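Glycosyl hydrolase, family 38 (Enterococcus faecalis, PDB 5KBP) probably hydrolyses alpha-mannosidic bonds in carbohydrates, as a metal-binding alpha-mannosidase of glycoside hydrolase family 38. Local coordinates at residues L390-D395 with A806-H811; V398-A403 with Q452-T457; F406-T411 with D505-I510; T421-I426 with Y489-L494; A460-I465 with E513-E518. One frame throughout, in Å; residues are numbered along the deposited sequence.

From the N terminus, the end of helix 362-393 is the first partner met. Interaction 1 joins it to the residues after strand 804-807, closing a loop of 410 residues within which all the other contacts fall. Interaction 2 sets the linker behind that helix against the end of strand 451-454. Interaction 3 pairs strands 404-410 and 503-511, and its loop encloses interaction 4, the pairing of strands 416-430 and 483-499. Interaction 2 crosses both of these. Interaction 5 begins after interaction 2 has closed and also crosses interactions 3 and 4. Together they tie two facing antiparallel sheets to each other, to the helix end and to the linker beyond strand 503-511.

Interaction 1 (L390-D395 with A806-H811); sequences LTEAID and ATTARH. With SO4 (sulfate ion), chain D; SO4 (sulfate ion), chain J.
Thr391 O, a carbonyl near the helix end, has two neighbours: His811 CE1 at 3.1 Å and Ile394 N, which gives it a weak hydrogen bond of 3.3 Å. The setting is the C-terminal end of the long helix 362-393, which meets the chain just after strand 804-807, an edge of the small antiparallel sheet. The imidazole packs against the helix end, its CE1 edge turned to the carbonyls, Thr391 O in the ring plane and Ile394 O also near it, 3.1 Å from CE1. CG stands between the backbone N and the carbonyl carbon (chi1 46°), which swings the ring toward the helix. Its rotation is further fixed from within the same segment, because His811 NE2 and Thr808 OG1 are hydrogen-bonded at 2.9 Å; either may be the donor. The Glu392 carboxylate stands nearly upright to the ring, the planes 79° apart, with OE2 4.1 Å from His811 NE2. The nearby carboxylate could favour a positive imidazole, though the charge is not seen.

Closer to the strand the contact becomes apolar. Thr391 CB rests on Thr808 CB, while its hydroxyl turns back to Thr387 O and Arg388 O in the helix. Arg810 points away from the helix and toward sulfate ions, probably from the crystallisation liquor; its NE bonds Phe399 O. Beyond the last turn, Asp395 OD1 is taken by Ser397 OG. The strand end is reached by a methyl pair, Thr391 CG2 on Ala806 CB at 3.9 Å.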
# COMPACT_ATOMS: atom_id res chain seq x y z
N LEU A 390 4.74 29.09 -12.25
CA LEU A 390 3.94 30.30 -12.44
C LEU A 390 4.49 31.46 -11.63
O LEU A 390 4.69 32.56 -12.16
CB LEU A 390 2.48 30.03 -12.06
CG LEU A 390 1.67 29.17 -13.05
CD1 LEU A 390 0.29 28.88 -12.50
CD2 LEU A 390 1.58 29.87 -14.39
N THR A 391 4.76 31.24 -10.34
CA THR A 391 5.25 32.31 -9.48
C THR A 391 6.63 32.80 -9.90
O THR A 391 6.95 33.98 -9.73
CB THR A 391 5.27 31.85 -8.02
OG1 THR A 391 6.03 30.64 -7.91
CG2 THR A 391 3.85 31.61 -7.52
N GLU A 392 7.46 31.91 -10.46
CA GLU A 392 8.76 32.34 -10.96
C GLU A 392 8.63 33.26 -12.17
O GLU A 392 9.57 34.00 -12.48
CB GLU A 392 9.62 31.13 -11.32
CG GLU A 392 10.99 31.12 -10.68
CD GLU A 392 10.97 30.56 -9.27
OE1 GLU A 392 11.16 29.33 -9.12
OE2 GLU A 392 10.76 31.34 -8.32
N ALA A 393 7.49 33.22 -12.87
CA ALA A 393 7.26 34.05 -14.04
C ALA A 393 6.48 35.32 -13.74
O ALA A 393 6.32 36.15 -14.63
CB ALA A 393 6.52 33.24 -15.12
N ILE A 394 6.00 35.49 -12.51
CA ILE A 394 5.22 36.67 -12.15
C ILE A 394 6.18 37.81 -11.84
O ILE A 394 7.15 37.64 -11.09
CB ILE A 394 4.29 36.37 -10.96
CG1 ILE A 394 3.23 35.34 -11.36
CG2 ILE A 394 3.63 37.64 -10.46
CD1 ILE A 394 2.25 35.01 -10.26
N ASP A 395 5.90 38.98 -12.41
CA ASP A 395 6.73 40.16 -12.19
C ASP A 395 6.57 40.67 -10.77
O ASP A 395 5.68 41.47 -10.48
CB ASP A 395 6.37 41.26 -13.20
CG ASP A 395 7.42 42.35 -13.29
OD1 ASP A 395 8.27 42.45 -12.38
OD2 ASP A 395 7.39 43.12 -14.27
N ALA A 806 1.14 30.74 -2.50
CA ALA A 806 2.53 30.44 -2.77
C ALA A 806 3.37 31.70 -2.60
O ALA A 806 2.99 32.77 -3.07
CB ALA A 806 2.71 29.89 -4.19
N THR A 807 4.51 31.55 -1.94
CA THR A 807 5.46 32.64 -1.82
C THR A 807 6.51 32.54 -2.93
O THR A 807 6.73 31.48 -3.51
CB THR A 807 6.15 32.62 -0.45
OG1 THR A 807 6.90 31.41 -0.31
CG2 THR A 807 5.11 32.69 0.66
N THR A 808 7.14 33.67 -3.21
CA THR A 808 8.20 33.74 -4.21
C THR A 808 9.06 34.96 -3.89
O THR A 808 8.71 35.79 -3.05
CB THR A 808 7.63 33.81 -5.63
OG1 THR A 808 8.70 33.82 -6.58
CG2 THR A 808 6.79 35.07 -5.81
N ALA A 809 10.19 35.05 -4.57
CA ALA A 809 11.13 36.14 -4.34
C ALA A 809 10.80 37.32 -5.25
O ALA A 809 9.89 37.27 -6.08
CB ALA A 809 12.56 35.66 -4.55
N ARG A 810 11.54 38.41 -5.08
CA ARG A 810 11.42 39.56 -5.96
C ARG A 810 12.21 39.30 -7.24
O ARG A 810 13.40 38.98 -7.19
CB ARG A 810 11.92 40.83 -5.28
CG ARG A 810 11.04 41.34 -4.16
CD ARG A 810 11.52 42.69 -3.65
NE ARG A 810 11.36 43.75 -4.65
CZ ARG A 810 12.34 44.23 -5.41
NH1 ARG A 810 13.57 43.75 -5.29
NH2 ARG A 810 12.09 45.19 -6.29
N HIS A 811 11.55 39.45 -8.38
CA HIS A 811 12.18 39.23 -9.67
C HIS A 811 11.27 39.74 -10.77
O HIS A 811 10.04 39.77 -10.61
CB HIS A 811 12.49 37.74 -9.89
CG HIS A 811 11.35 36.83 -9.55
ND1 HIS A 811 10.16 36.83 -10.25
CD2 HIS A 811 11.22 35.89 -8.58
CE1 HIS A 811 9.35 35.93 -9.73
NE2 HIS A 811 9.97 35.35 -8.71
S SO4 D . 15.32 42.38 -2.37
O1 SO4 D . 16.52 41.57 -2.26
O2 SO4 D . 15.61 43.74 -1.93
O3 SO4 D . 14.87 42.41 -3.76
O4 SO4 D . 14.27 41.81 -1.53
S SO4 J . 15.71 45.75 -8.34
O1 SO4 J . 15.93 46.58 -9.52
O2 SO4 J . 15.32 46.59 -7.22
O3 SO4 J . 16.94 45.04 -8.01
O4 SO4 J . 14.65 44.78 -8.62

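Interaction 2 (V398-A403 with Q452-T457); sequences VFPEKA and QVIDPT. With SO4 (sulfate ion), chain D.
Phe399 and Pro400, at the entry to a type II beta turn that runs from Pro400 to Ala403, pack on the end of strand 451-454 and the proline that follows it. The contact is apolar and has no hydrogen bond between the segments. Phe399 and Pro456 lie side by side and point the same way, Phe399 CE1 4.1 Å from Pro456 CD. The ring's CE1 edge faces the backbone as well: Asp455 O lies in the ring plane, 3.5 Å from CE1. Over the centre of one ring face sits the CG1 methyl of Val398, 4.2 Å above the plane, so that face is covered by its neighbour in the chain. The other methyl, Val398 CG2, is anti to the backbone N and reaches 3.3 Å from Pro456 O. Farther along, Pro400 and Ile454 meet tip to tip, CD against CD1 at 3.7 Å.

Ala508 of strand 503-511 also touches Phe399, and Pro817 touches Val398 and Pro456, which places the residues before the turn beside strand 503-511 and the loop at Pro817. The turn is closed by a weak bond, Ala403 N to Pro400 O. A sulfate ion accepts two bonds from Lys402 N, the shorter to O2 at 3.0 Å.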
# COMPACT_ATOMS: atom_id res chain seq x y z
N VAL A 398 7.68 44.67 -8.99
CA VAL A 398 6.79 45.80 -8.74
C VAL A 398 6.73 46.12 -7.25
O VAL A 398 6.52 47.28 -6.87
CB VAL A 398 5.40 45.50 -9.33
CG1 VAL A 398 4.83 44.22 -8.74
CG2 VAL A 398 4.45 46.68 -9.11
N PHE A 399 6.93 45.13 -6.39
CA PHE A 399 6.93 45.35 -4.96
C PHE A 399 8.24 46.00 -4.52
O PHE A 399 9.28 45.84 -5.18
CB PHE A 399 6.73 44.03 -4.22
CG PHE A 399 5.41 43.37 -4.50
CD1 PHE A 399 4.22 44.03 -4.20
CD2 PHE A 399 5.35 42.10 -5.04
CE1 PHE A 399 3.00 43.43 -4.45
CE2 PHE A 399 4.13 41.50 -5.30
CZ PHE A 399 2.96 42.16 -5.00
N PRO A 400 8.23 46.74 -3.41
CA PRO A 400 9.46 47.40 -2.95
C PRO A 400 10.50 46.38 -2.50
O PRO A 400 10.21 45.21 -2.25
CB PRO A 400 8.98 48.26 -1.78
CG PRO A 400 7.75 47.58 -1.29
CD PRO A 400 7.09 47.04 -2.53
N GLU A 401 11.74 46.86 -2.39
CA GLU A 401 12.84 46.00 -1.98
C GLU A 401 12.65 45.55 -0.53
O GLU A 401 11.99 46.21 0.27
CB GLU A 401 14.17 46.73 -2.14
CG GLU A 401 14.63 46.84 -3.59
CD GLU A 401 15.77 47.81 -3.77
OE1 GLU A 401 15.66 48.96 -3.28
OE2 GLU A 401 16.78 47.44 -4.40
N LYS A 402 13.23 44.39 -0.22
CA LYS A 402 13.15 43.69 1.06
C LYS A 402 11.76 43.15 1.35
O LYS A 402 11.53 42.61 2.44
CB LYS A 402 13.60 44.56 2.25
CG LYS A 402 15.01 45.12 2.12
CD LYS A 402 15.37 45.99 3.31
N ALA A 403 10.82 43.26 0.42
CA ALA A 403 9.47 42.75 0.64
C ALA A 403 9.40 41.25 0.36
O ALA A 403 10.19 40.70 -0.41
CB ALA A 403 8.46 43.50 -0.24
N GLN A 452 2.91 44.35 7.12
CA GLN A 452 1.76 44.94 6.44
C GLN A 452 1.64 44.34 5.05
O GLN A 452 2.65 44.12 4.38
CB GLN A 452 1.91 46.47 6.36
CG GLN A 452 0.84 47.18 5.56
CD GLN A 452 1.09 48.68 5.48
OE1 GLN A 452 1.12 49.25 4.39
NE2 GLN A 452 1.26 49.31 6.63
N VAL A 453 0.41 44.06 4.64
CA VAL A 453 0.15 43.48 3.32
C VAL A 453 -0.15 44.59 2.33
O VAL A 453 -0.91 45.52 2.63
CB VAL A 453 -1.02 42.48 3.39
CG1 VAL A 453 -1.27 41.85 2.03
CG2 VAL A 453 -0.75 41.42 4.44
N ILE A 454 0.46 44.51 1.15
CA ILE A 454 0.25 45.50 0.10
C ILE A 454 0.03 44.78 -1.22
O ILE A 454 0.49 43.65 -1.43
CB ILE A 454 1.43 46.49 -0.02
CG1 ILE A 454 2.74 45.75 -0.30
CG2 ILE A 454 1.54 47.35 1.23
CD1 ILE A 454 3.88 46.66 -0.67
N ASP A 455 -0.67 45.45 -2.13
CA ASP A 455 -0.94 44.97 -3.48
C ASP A 455 0.15 45.49 -4.40
O ASP A 455 1.03 46.24 -3.94
CB ASP A 455 -2.34 45.40 -3.92
CG ASP A 455 -2.44 46.90 -4.16
OD1 ASP A 455 -1.71 47.66 -3.49
OD2 ASP A 455 -3.26 47.30 -5.01
N PRO A 456 0.18 45.12 -5.69
CA PRO A 456 1.21 45.68 -6.58
C PRO A 456 1.22 47.20 -6.63
O PRO A 456 2.29 47.79 -6.85
CB PRO A 456 0.86 45.07 -7.94
CG PRO A 456 0.20 43.79 -7.61
CD PRO A 456 -0.58 44.04 -6.35
N THR A 457 0.07 47.85 -6.45
CA THR A 457 0.05 49.31 -6.43
C THR A 457 0.80 49.86 -5.22
O THR A 457 1.42 50.93 -5.31
CB THR A 457 -1.40 49.81 -6.44
OG1 THR A 457 -2.05 49.35 -7.62
CG2 THR A 457 -1.45 51.33 -6.38
S SO4 D . 15.32 42.38 -2.37
O1 SO4 D . 16.52 41.57 -2.26
O2 SO4 D . 15.61 43.74 -1.93
O3 SO4 D . 14.87 42.41 -3.76
O4 SO4 D . 14.27 41.81 -1.53

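Interaction 3 (F406-T411 with D505-I510); sequences FVLFNT and DSFALI
Phe406 and Phe507 are partners across an antiparallel pair of strands, and the Phe406 ring takes the Phe507 CB on its face. Phe507 CB stands over the Phe406 ring in a CH-pi contact, 4.0 Å from the centroid and 28° off the normal, with Phe406 CZ its closest ring atom at 3.6 Å. Phe406 CG lies between its backbone N and carbonyl carbon (chi1 59°), which brings its ring over the neighbouring strand. The Phe507 ring goes on past it toward Leu408, whose CD1 touches CE2 at 3.9 Å; the two side chains cross obliquely. Phe406, Leu408, Asp505 and Phe507 thus share one face of the sheet. The other carries Val407 and Ser506, with Val407 CG2 3.8 Å from Ser506 OG, a hydroxyl bonded to Pro817 O.

The strands themselves are joined by four backbone hydrogen bonds. Phe406 and Phe507 form one hydrogen-bonded pair, Leu408 and Asp505 the next. Phe406 N bonds Phe507 O at 2.8 Å and Phe507 N bonds Phe406 O in return. Val407 and Ser506 form the non-hydrogen-bonded pair between them.

The face of Phe406 and Leu408 is covered by the second sheet, through Val422 and Val424 of strand 416-430 and Leu494 of strand 483-499, a beta-sandwich arrangement. The opposite face meets Ile394, just beyond helix 362-393. Strand 804-807 continues the sheet beside 404-410, and strand 451-454 does so beside 503-511.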
# COMPACT_ATOMS: atom_id res chain seq x y z
N PHE A 406 3.86 37.12 -2.18
CA PHE A 406 3.18 35.83 -2.29
C PHE A 406 2.00 35.99 -3.24
O PHE A 406 1.49 37.09 -3.45
CB PHE A 406 2.72 35.31 -0.92
CG PHE A 406 1.79 36.24 -0.19
CD1 PHE A 406 2.28 37.26 0.60
CD2 PHE A 406 0.41 36.09 -0.30
CE1 PHE A 406 1.43 38.12 1.27
CE2 PHE A 406 -0.45 36.94 0.38
CZ PHE A 406 0.06 37.95 1.16
N VAL A 407 1.56 34.86 -3.81
CA VAL A 407 0.56 34.85 -4.86
C VAL A 407 -0.61 33.97 -4.44
O VAL A 407 -0.41 32.88 -3.89
CB VAL A 407 1.15 34.35 -6.20
CG1 VAL A 407 0.12 34.43 -7.31
CG2 VAL A 407 2.40 35.15 -6.56
N LEU A 408 -1.83 34.44 -4.70
CA LEU A 408 -3.06 33.71 -4.42
C LEU A 408 -3.70 33.29 -5.74
O LEU A 408 -3.98 34.14 -6.59
CB LEU A 408 -4.03 34.56 -3.60
CG LEU A 408 -3.85 34.55 -2.08
CD1 LEU A 408 -4.72 35.62 -1.43
CD2 LEU A 408 -4.18 33.18 -1.53
N PHE A 409 -3.94 31.99 -5.89
CA PHE A 409 -4.56 31.44 -7.09
C PHE A 409 -5.99 30.99 -6.78
O PHE A 409 -6.24 30.36 -5.75
CB PHE A 409 -3.78 30.24 -7.63
CG PHE A 409 -2.40 30.58 -8.11
CD1 PHE A 409 -1.33 30.59 -7.24
CD2 PHE A 409 -2.18 30.86 -9.45
CE1 PHE A 409 -0.06 30.89 -7.69
CE2 PHE A 409 -0.91 31.16 -9.90
CZ PHE A 409 0.15 31.18 -9.02
N ASN A 410 -6.91 31.33 -7.68
CA ASN A 410 -8.25 30.75 -7.68
C ASN A 410 -8.26 29.71 -8.79
O ASN A 410 -8.30 30.06 -9.97
CB ASN A 410 -9.32 31.82 -7.89
CG ASN A 410 -10.74 31.26 -7.82
OD1 ASN A 410 -10.94 30.06 -7.63
ND2 ASN A 410 -11.73 32.14 -7.96
N THR A 411 -8.20 28.44 -8.41
CA THR A 411 -8.16 27.34 -9.37
C THR A 411 -9.54 26.74 -9.63
O THR A 411 -9.65 25.57 -9.99
CB THR A 411 -7.20 26.25 -8.88
OG1 THR A 411 -7.57 25.84 -7.56
CG2 THR A 411 -5.78 26.79 -8.85
N ASP A 505 -3.89 36.72 -7.87
CA ASP A 505 -3.60 38.04 -7.34
C ASP A 505 -2.32 37.98 -6.52
O ASP A 505 -2.12 37.05 -5.73
CB ASP A 505 -4.75 38.56 -6.48
CG ASP A 505 -5.97 38.93 -7.30
OD1 ASP A 505 -5.82 39.61 -8.34
OD2 ASP A 505 -7.09 38.54 -6.91
N SER A 506 -1.45 38.97 -6.72
CA SER A 506 -0.17 39.03 -6.04
C SER A 506 -0.21 40.05 -4.91
O SER A 506 -0.79 41.13 -5.07
CB SER A 506 0.96 39.37 -7.01
OG SER A 506 1.07 38.38 -8.03
N PHE A 507 0.39 39.70 -3.78
CA PHE A 507 0.51 40.59 -2.63
C PHE A 507 1.94 40.50 -2.11
O PHE A 507 2.76 39.71 -2.59
CB PHE A 507 -0.50 40.23 -1.54
CG PHE A 507 -1.93 40.25 -2.01
CD1 PHE A 507 -2.67 41.42 -1.99
CD2 PHE A 507 -2.54 39.09 -2.48
CE1 PHE A 507 -3.98 41.44 -2.42
CE2 PHE A 507 -3.85 39.10 -2.91
CZ PHE A 507 -4.57 40.28 -2.88
N ALA A 508 2.25 41.33 -1.11
CA ALA A 508 3.58 41.34 -0.53
C ALA A 508 3.49 41.68 0.95
O ALA A 508 2.49 42.23 1.42
CB ALA A 508 4.51 42.33 -1.24
N LEU A 509 4.55 41.34 1.68
CA LEU A 509 4.63 41.56 3.12
C LEU A 509 5.78 42.51 3.39
O LEU A 509 6.95 42.13 3.26
CB LEU A 509 4.81 40.23 3.86
CG LEU A 509 4.15 40.08 5.22
CD1 LEU A 509 2.64 40.18 5.09
CD2 LEU A 509 4.54 38.75 5.85
N ILE A 510 5.46 43.75 3.76
CA ILE A 510 6.47 44.75 4.07
C ILE A 510 6.40 45.10 5.55
O ILE A 510 5.40 44.85 6.23
CB ILE A 510 6.30 46.02 3.21
CG1 ILE A 510 4.96 46.70 3.51
CG2 ILE A 510 6.41 45.69 1.74
CD1 ILE A 510 4.77 48.02 2.80

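Interaction 4 (T421-I426 with Y489-L494); sequences TVEVEI and YLTVEL
Val424 and Leu490 form a hydrogen-bonded pair with two short backbone bonds, Val424 N to Leu490 O at 2.6 Å and Leu490 N to Val424 O at 2.7 Å. Val422 and Val492 repeat this at 2.8 Å in both directions. In between, Glu423 and Thr491 form a non-hydrogen-bonded pair, Glu423 CA lying 3.3 Å from Leu490 O as a CA-H...O contact. Strand 416-430 thereby forms one edge of a three-stranded antiparallel sheet, with 483-499 in the middle and 463-475 beyond.

One face of this sheet is polar. Glu423 OE2 makes a salt bridge with Arg471 of strand 463-475 and at the same time sits 3.5 Å from Tyr489 CB; Arg471 also makes a cation-pi contact with the Tyr489 ring. The carboxylate and ring planes are 43° apart. Farther out on the ring, CE1 touches Glu425 CB at 3.7 Å. Toward the other end, Thr421 CG2 meets Thr491 CG2. The opposite face is apolar: Val422 and Val424 touch Phe406 in the facing sheet. At the strand end Ile426 CG2 packs on Leu490 CB at 4.0 Å.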
# COMPACT_ATOMS: atom_id res chain seq x y z
N THR A 421 -5.64 31.99 4.80
CA THR A 421 -4.44 31.98 5.62
C THR A 421 -3.25 31.67 4.73
O THR A 421 -3.28 30.72 3.95
CB THR A 421 -4.56 30.95 6.76
OG1 THR A 421 -5.13 31.57 7.92
CG2 THR A 421 -3.20 30.36 7.11
N VAL A 422 -2.20 32.49 4.84
CA VAL A 422 -1.00 32.35 4.02
C VAL A 422 0.22 32.37 4.94
O VAL A 422 0.38 33.30 5.73
CB VAL A 422 -0.89 33.47 2.96
CG1 VAL A 422 0.44 33.39 2.24
CG2 VAL A 422 -2.05 33.38 1.98
N GLU A 423 1.07 31.36 4.82
CA GLU A 423 2.31 31.29 5.59
C GLU A 423 3.44 31.85 4.73
O GLU A 423 3.67 31.38 3.61
CB GLU A 423 2.61 29.86 6.02
CG GLU A 423 3.57 29.77 7.20
CD GLU A 423 3.84 28.34 7.63
OE1 GLU A 423 3.69 27.43 6.78
OE2 GLU A 423 4.19 28.12 8.80
N VAL A 424 4.14 32.85 5.25
CA VAL A 424 5.18 33.56 4.52
C VAL A 424 6.48 33.47 5.31
O VAL A 424 6.51 33.79 6.50
CB VAL A 424 4.80 35.03 4.27
CG1 VAL A 424 5.88 35.73 3.46
CG2 VAL A 424 3.45 35.12 3.56
N GLU A 425 7.54 33.04 4.63
CA GLU A 425 8.87 32.97 5.24
C GLU A 425 9.47 34.37 5.28
O GLU A 425 9.67 35.00 4.24
CB GLU A 425 9.76 32.02 4.45
CG GLU A 425 11.18 31.90 4.98
CD GLU A 425 12.09 31.17 4.02
OE1 GLU A 425 12.69 31.84 3.14
OE2 GLU A 425 12.21 29.93 4.12
N ILE A 426 9.76 34.86 6.49
CA ILE A 426 10.33 36.20 6.64
C ILE A 426 11.84 36.18 6.86
O ILE A 426 12.50 37.20 6.61
CB ILE A 426 9.63 36.97 7.78
CG1 ILE A 426 9.76 36.21 9.10
CG2 ILE A 426 8.17 37.21 7.44
CD1 ILE A 426 9.17 36.95 10.29
N TYR A 489 8.60 31.71 9.98
CA TYR A 489 7.42 31.84 9.14
C TYR A 489 6.37 32.70 9.83
O TYR A 489 6.17 32.59 11.04
CB TYR A 489 6.83 30.48 8.79
CG TYR A 489 7.76 29.59 8.01
CD1 TYR A 489 7.80 29.64 6.62
CD2 TYR A 489 8.61 28.71 8.66
CE1 TYR A 489 8.65 28.83 5.90
CE2 TYR A 489 9.47 27.89 7.94
CZ TYR A 489 9.49 27.96 6.57
OH TYR A 489 10.34 27.16 5.85
N LEU A 490 5.72 33.55 9.05
CA LEU A 490 4.62 34.37 9.53
C LEU A 490 3.34 33.95 8.82
O LEU A 490 3.34 33.77 7.59
CB LEU A 490 4.90 35.86 9.29
CG LEU A 490 4.22 36.81 10.27
CD1 LEU A 490 4.56 36.41 11.70
CD2 LEU A 490 4.64 38.25 10.00
N THR A 491 2.27 33.78 9.59
CA THR A 491 0.98 33.34 9.07
C THR A 491 0.05 34.55 9.02
O THR A 491 -0.35 35.07 10.07
CB THR A 491 0.40 32.23 9.94
OG1 THR A 491 1.27 31.09 9.89
CG2 THR A 491 -0.97 31.83 9.45
N VAL A 492 -0.29 34.98 7.81
CA VAL A 492 -1.09 36.19 7.59
C VAL A 492 -2.49 35.78 7.15
O VAL A 492 -2.66 34.84 6.38
CB VAL A 492 -0.42 37.11 6.55
CG1 VAL A 492 -1.20 38.41 6.41
CG2 VAL A 492 1.02 37.39 6.94
N GLU A 493 -3.49 36.51 7.65
CA GLU A 493 -4.89 36.22 7.37
C GLU A 493 -5.44 37.31 6.46
O GLU A 493 -5.37 38.50 6.79
CB GLU A 493 -5.69 36.15 8.67
CG GLU A 493 -7.05 35.48 8.54
CD GLU A 493 -7.74 35.30 9.87
OE1 GLU A 493 -7.59 36.18 10.75
OE2 GLU A 493 -8.42 34.27 10.05
N LEU A 494 -5.98 36.91 5.31
CA LEU A 494 -6.55 37.83 4.34
C LEU A 494 -8.03 37.54 4.15
O LEU A 494 -8.48 36.40 4.29
CB LEU A 494 -5.83 37.74 2.99
CG LEU A 494 -4.36 38.17 2.93
CD1 LEU A 494 -3.85 38.13 1.50
CD2 LEU A 494 -4.18 39.56 3.52

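Interaction 5 (A460-I465 with E513-E518); sequences AVASRI and ETKAFE
Ser463 N and Lys515 O form the one hydrogen bond between the segments, 2.8 Å long. It joins the linker after strand 503-511 to Ser463, where the chain passes from strand 460-461 toward strand 463-475. The same oxygen receives a CA-H...O contact from Ala462 CA at 3.2 Å. Another polar atom fares less well: Thr514 OG1 is buried with no partner in the model, its nearest neighbour across the contact being Ser463 O at 3.7 Å.

The aromatic contact belongs to Phe517. Its ring packs on the backbone, with Ser463 N 3.9 Å above one face and offset toward the rim. Round the ring, CD1 meets Ala462 CB, CZ comes to 3.5 Å of Ser463 CA, and CE2 touches Arg464 CB at 3.8 Å.

Aliphatic packing comes from Lys515. Its CG is anti to the backbone N (chi1 -179°), and the methylenes pass by Ala462 to Ala460, where CD is 3.5 Å from Ala460 O and touches Ala460 CB.

Strand 460-461 pairs with 451-454 in one sheet, whereas 463-475 pairs with 483-499 in the other; the touching parts of 460-465 and 513-518 run 75° apart. Arg464 NH2 is held in a salt bridge by Glu493 OE1 of strand 483-499, Phe517 reaches Ser495 just beyond, and Gln452 of strand 451-454 binds Glu513 O.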
# COMPACT_ATOMS: atom_id res chain seq x y z
N ALA A 460 -2.20 49.44 1.11
CA ALA A 460 -2.23 48.46 2.18
C ALA A 460 -3.53 47.66 2.16
O ALA A 460 -4.62 48.22 2.00
CB ALA A 460 -2.06 49.15 3.53
N VAL A 461 -3.40 46.35 2.33
CA VAL A 461 -4.55 45.44 2.38
C VAL A 461 -4.78 45.04 3.83
O VAL A 461 -3.83 44.76 4.57
CB VAL A 461 -4.31 44.20 1.49
CG1 VAL A 461 -5.55 43.32 1.47
CG2 VAL A 461 -3.94 44.63 0.08
N ALA A 462 -6.05 45.02 4.24
CA ALA A 462 -6.38 44.64 5.60
C ALA A 462 -6.00 43.19 5.86
O ALA A 462 -6.25 42.30 5.04
CB ALA A 462 -7.88 44.85 5.85
N SER A 463 -5.39 42.95 7.02
CA SER A 463 -4.92 41.61 7.37
C SER A 463 -4.77 41.52 8.88
O SER A 463 -5.05 42.47 9.62
CB SER A 463 -3.60 41.29 6.67
OG SER A 463 -2.54 42.06 7.21
N ARG A 464 -4.33 40.35 9.34
CA ARG A 464 -4.07 40.10 10.75
C ARG A 464 -2.99 39.03 10.86
O ARG A 464 -3.07 38.00 10.19
CB ARG A 464 -5.35 39.64 11.47
CG ARG A 464 -5.15 39.36 12.96
CD ARG A 464 -6.45 38.93 13.63
NE ARG A 464 -6.89 37.61 13.19
CZ ARG A 464 -6.60 36.47 13.82
NH1 ARG A 464 -5.88 36.50 14.93
NH2 ARG A 464 -7.04 35.32 13.36
N ILE A 465 -1.99 39.29 11.70
CA ILE A 465 -0.92 38.33 11.93
C ILE A 465 -1.45 37.25 12.86
O ILE A 465 -1.76 37.51 14.03
CB ILE A 465 0.33 39.00 12.51
CG1 ILE A 465 0.86 40.06 11.54
CG2 ILE A 465 1.40 37.96 12.81
CD1 ILE A 465 1.17 39.53 10.16
N GLU A 513 3.03 49.25 10.02
CA GLU A 513 1.85 49.05 10.85
C GLU A 513 0.81 48.23 10.09
O GLU A 513 0.43 48.58 8.97
CB GLU A 513 1.27 50.40 11.27
N THR A 514 0.35 47.15 10.71
CA THR A 514 -0.63 46.28 10.06
C THR A 514 -1.98 46.98 9.98
O THR A 514 -2.40 47.69 10.90
CB THR A 514 -0.76 44.96 10.83
OG1 THR A 514 -1.85 44.20 10.28
CG2 THR A 514 -1.00 45.21 12.31
N LYS A 515 -2.66 46.78 8.85
CA LYS A 515 -3.98 47.35 8.63
C LYS A 515 -5.02 46.36 9.14
O LYS A 515 -5.24 45.31 8.52
CB LYS A 515 -4.19 47.67 7.15
CG LYS A 515 -5.53 48.29 6.82
CD LYS A 515 -5.60 48.67 5.35
CE LYS A 515 -7.03 48.97 4.92
NZ LYS A 515 -7.64 50.06 5.72
N ALA A 516 -5.65 46.68 10.26
CA ALA A 516 -6.58 45.76 10.90
C ALA A 516 -7.94 45.78 10.20
O ALA A 516 -8.32 46.77 9.57
CB ALA A 516 -6.75 46.12 12.38
N PHE A 517 -8.66 44.67 10.32
CA PHE A 517 -10.01 44.60 9.79
C PHE A 517 -10.92 45.54 10.57
O PHE A 517 -10.86 45.62 11.80
CB PHE A 517 -10.55 43.17 9.86
CG PHE A 517 -9.72 42.17 9.11
CD1 PHE A 517 -9.73 42.14 7.72
CD2 PHE A 517 -8.95 41.24 9.79
CE1 PHE A 517 -8.97 41.21 7.03
CE2 PHE A 517 -8.19 40.32 9.10
CZ PHE A 517 -8.20 40.30 7.72
N GLU A 518 -11.77 46.27 9.85
CA GLU A 518 -12.70 47.21 10.45
C GLU A 518 -14.12 46.65 10.40
O GLU A 518 -14.45 45.81 9.55
CB GLU A 518 -12.64 48.57 9.75